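Local coordinates for protein aldehyde dehydrogenase (Trypanosoma brucei, PDB 5NNO) that probably oxidises aldehydes with NAD+ as an aldehyde dehydrogenase, and here holds NAD and a benzoxaborole aldehyde, at residues Val98-Glu103 and Cys111-Glu116. Sequence-based numbering, arbitrary orientation.
Sequences VKPTME and CELQYE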
ATOM      1  N   VAL A  98      15.253  11.125  -4.754  1.00 42.09           N
ATOM      2  CA  VAL A  98      14.546  12.379  -4.480  1.00 43.10           C
ATOM      3  C   VAL A  98      15.044  12.978  -3.158  1.00 44.00           C
ATOM      4  O   VAL A  98      15.230  12.274  -2.164  1.00 43.25           O
ATOM      5  CB  VAL A  98      13.018  12.169  -4.462  1.00 42.09           C
ATOM      6  CG1 VAL A  98      12.275  13.476  -4.173  1.00 43.26           C
ATOM      7  CG2 VAL A  98      12.567  11.622  -5.813  1.00 41.33           C
ATOM      8  N   LYS A  99      15.284  14.283  -3.192  1.00 45.71           N
ATOM      9  CA  LYS A  99      15.713  15.051  -2.030  1.00 46.89           C
ATOM     10  C   LYS A  99      14.439  15.524  -1.318  1.00 46.86           C
ATOM     11  O   LYS A  99      13.784  16.465  -1.796  1.00 47.78           O
ATOM     12  CB  LYS A  99      16.549  16.258  -2.482  1.00 48.96           C
ATOM     13  CG  LYS A  99      17.770  15.906  -3.328  1.00 49.26           C
ATOM     14  CD  LYS A  99      18.856  15.205  -2.529  1.00 48.96           C
ATOM     15  CE  LYS A  99      19.636  16.191  -1.660  1.00 50.74           C
ATOM     16  NZ  LYS A  99      20.228  15.582  -0.438  1.00 50.25           N
ATOM     17  N   PRO A 100      14.057  14.868  -0.207  1.00 45.87           N
ATOM     18  CA  PRO A 100      12.833  15.302   0.452  1.00 45.94           C
ATOM     19  C   PRO A 100      13.048  16.669   1.083  1.00 47.91           C
ATOM     20  O   PRO A 100      14.184  17.040   1.309  1.00 48.93           O
ATOM     21  CB  PRO A 100      12.633  14.242   1.532  1.00 44.62           C
ATOM     22  CG  PRO A 100      14.018  13.846   1.904  1.00 44.73           C
ATOM     23  CD  PRO A 100      14.805  13.906   0.627  1.00 45.05           C
ATOM     24  N   THR A 101      11.982  17.408   1.368  1.00 48.54           N
ATOM     25  CA  THR A 101      12.106  18.625   2.168  1.00 50.43           C
ATOM     26  C   THR A 101      12.179  18.240   3.658  1.00 50.13           C
ATOM     27  O   THR A 101      11.253  17.629   4.221  1.00 49.05           O
ATOM     28  CB  THR A 101      10.965  19.622   1.902  1.00 51.45           C
ATOM     29  OG1 THR A 101      11.065  20.087   0.561  1.00 52.01           O
ATOM     30  CG2 THR A 101      11.061  20.852   2.830  1.00 53.53           C
ATOM     31  N   MET A 102      13.293  18.608   4.275  1.00 51.19           N
ATOM     32  CA  MET A 102      13.556  18.284   5.660  1.00 51.07           C
ATOM     33  C   MET A 102      13.189  19.458   6.558  1.00 52.88           C
ATOM     34  O   MET A 102      13.234  20.607   6.141  1.00 54.57           O
ATOM     35  CB  MET A 102      15.029  17.875   5.839  1.00 51.09           C
ATOM     36  CG  MET A 102      15.445  16.643   5.027  1.00 49.40           C
ATOM     37  SD  MET A 102      14.577  15.082   5.362  1.00 47.00           S
ATOM     38  CE  MET A 102      15.011  14.798   7.087  1.00 47.13           C
ATOM     39  N   GLU A 103      12.821  19.148   7.794  1.00 52.59           N
ATOM     40  CA  GLU A 103      12.376  20.140   8.760  1.00 54.23           C
ATOM     41  C   GLU A 103      12.992  19.799  10.122  1.00 54.30           C
ATOM     42  O   GLU A 103      13.218  18.635  10.439  1.00 52.71           O
ATOM     43  CB  GLU A 103      10.843  20.117   8.769  1.00 53.78           C
ATOM     44  CG  GLU A 103      10.095  21.081   9.681  1.00 55.41           C
ATOM     45  CD  GLU A 103       8.764  21.581   9.093  1.00 55.74           C
ATOM     46  OE1 GLU A 103       8.585  21.520   7.856  1.00 55.18           O
ATOM     47  OE2 GLU A 103       7.895  22.043   9.873  1.00 56.62           O
ATOM     48  N   CYS A 111      19.997  14.057   3.219  1.00 29.81           N
ATOM     49  CA  CYS A 111      18.953  13.049   3.216  1.00 28.74           C
ATOM     50  C   CYS A 111      18.459  12.749   1.807  1.00 28.15           C
ATOM     51  O   CYS A 111      18.582  13.582   0.912  1.00 28.56           O
ATOM     52  CB  CYS A 111      17.837  13.500   4.148  1.00 28.63           C
ATOM     53  SG  CYS A 111      18.414  13.531   5.884  1.00 29.26           S
ATOM     54  N   GLU A 112      17.931  11.540   1.605  1.00 27.26           N
ATOM     55  CA  GLU A 112      17.616  11.041   0.269  1.00 26.72           C
ATOM     56  C   GLU A 112      16.576   9.906   0.276  1.00 25.74           C
ATOM     57  O   GLU A 112      16.574   9.045   1.165  1.00 25.46           O
ATOM     58  CB  GLU A 112      18.900  10.533  -0.384  1.00 27.03           C
ATOM     59  CG  GLU A 112      19.134  10.978  -1.809  1.00 27.27           C
ATOM     60  CD  GLU A 112      20.368  10.314  -2.417  1.00 27.57           C
ATOM     61  OE1 GLU A 112      20.476   9.071  -2.324  1.00 27.08           O
ATOM     62  OE2 GLU A 112      21.215  11.028  -3.000  1.00 28.35           O
ATOM     63  N   LEU A 113      15.705   9.919  -0.748  1.00 25.28           N
ATOM     64  CA  LEU A 113      14.748   8.842  -0.999  1.00 24.40           C
ATOM     65  C   LEU A 113      15.155   8.089  -2.268  1.00 24.18           C
ATOM     66  O   LEU A 113      15.014   8.606  -3.376  1.00 24.29           O
ATOM     67  CB  LEU A 113      13.342   9.412  -1.171  1.00 24.08           C
ATOM     68  CG  LEU A 113      12.528   9.862   0.046  1.00 24.09           C
ATOM     69  CD1 LEU A 113      13.402  10.418   1.157  1.00 24.80           C
ATOM     70  CD2 LEU A 113      11.442  10.864  -0.377  1.00 24.12           C
ATOM     71  N   GLN A 114      15.663   6.868  -2.111  1.00 23.95           N
ATOM     72  CA  GLN A 114      16.112   6.038  -3.251  1.00 23.82           C
ATOM     73  C   GLN A 114      15.038   4.999  -3.554  1.00 23.03           C
ATOM     74  O   GLN A 114      14.254   4.644  -2.681  1.00 22.64           O
ATOM     75  CB  GLN A 114      17.468   5.364  -2.931  1.00 24.21           C
ATOM     76  CG  GLN A 114      18.540   6.315  -2.383  1.00 25.04           C
ATOM     77  CD  GLN A 114      19.927   5.677  -2.190  1.00 25.52           C
ATOM     78  OE1 GLN A 114      20.117   4.455  -2.315  1.00 25.23           O
ATOM     79  NE2 GLN A 114      20.909   6.514  -1.844  1.00 26.32           N
ATOM     80  N   TYR A 115      14.964   4.555  -4.806  1.00 22.86           N
ATOM     81  CA  TYR A 115      14.015   3.512  -5.210  1.00 22.20           C
ATOM     82  C   TYR A 115      14.802   2.281  -5.604  1.00 22.23           C
ATOM     83  O   TYR A 115      15.777   2.373  -6.377  1.00 22.70           O
ATOM     84  CB  TYR A 115      13.128   3.941  -6.381  1.00 21.99           C
ATOM     85  CG  TYR A 115      12.105   4.985  -6.031  1.00 21.88           C
ATOM     86  CD1 TYR A 115      10.993   4.676  -5.278  1.00 21.39           C
ATOM     87  CD2 TYR A 115      12.261   6.312  -6.467  1.00 22.37           C
ATOM     88  CE1 TYR A 115      10.057   5.655  -4.959  1.00 21.38           C
ATOM     89  CE2 TYR A 115      11.334   7.298  -6.152  1.00 22.36           C
ATOM     90  CZ  TYR A 115      10.236   6.973  -5.404  1.00 21.86           C
ATOM     91  OH  TYR A 115       9.334   7.996  -5.137  1.00 21.94           O
ATOM     92  N   GLU A 116      14.364   1.139  -5.061  1.00 21.81           N
ATOM     93  CA  GLU A 116      15.054  -0.132  -5.224  1.00 21.88           C
ATOM     94  C   GLU A 116      14.000  -1.146  -5.540  1.00 21.33           C
ATOM     95  O   GLU A 116      12.888  -1.006  -5.045  1.00 20.92           O
ATOM     96  CB  GLU A 116      15.826  -0.540  -3.942  1.00 22.14           C
ATOM     97  CG  GLU A 116      14.976  -0.811  -2.711  1.00 21.78           C
ATOM     98  CD  GLU A 116      15.741  -1.409  -1.533  1.00 22.07           C
ATOM     99  OE1 GLU A 116      16.993  -1.216  -1.398  1.00 22.62           O
ATOM    100  OE2 GLU A 116      15.053  -2.063  -0.706  1.00 21.78           O
TER
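V98 and L113 form a single antiparallel beta bridge, a hydrogen-bonded pair. It joins the loop after helix 91-95 to strand 110-124 in the arm that projects from the body of this aldehyde dehydrogenase. V98 N donates to L113 O at 2.9 Å, and L113 N returns a bond to V98 O at 2.8 Å. Past the bridge, side chains of the loop make the remaining contacts with the strand. K99 ties the loop down at the C111 end. Its chain is bent at chi2 and chi3 (-70° and -77°), which brings NZ of K99 back to the backbone O of C111, to which it donates at 2.9 Å. The same amine forms a salt bridge with D110. The CB-CG-CD side of the P100 ring meets L113, the two side chains crossing at an angle. CG of P100 comes to 3.6 Å from CD1 of L113, and CB and CD of P100 also lie within 4 Å of that methyl. CD2 of L113 is farther off, nearest to CB of P100. Farther along, M102 meets C111, with SD of M102 3.8 Å from CB of C111. The M102 chain is also bent, which folds its methyl CE back to SG of C111, also at 3.8 Å.

Outside these pairs, the strand's other edge bonds through its backbone to strand 454-461: E112 with V459, Q114 with R457 and E116 with H455. The second subunit packs close by. Its S413 bonds to E116 OE2, and its G430 and D429 touch P100 and M102. The contact thus sits where the arm meets the partner chain, away from the NAD and aldehyde pockets. Q114 NE2 bonds to OE1 of E409 in that subunit and also donates to E112 OE1, which it meets nearly along the C-O axis.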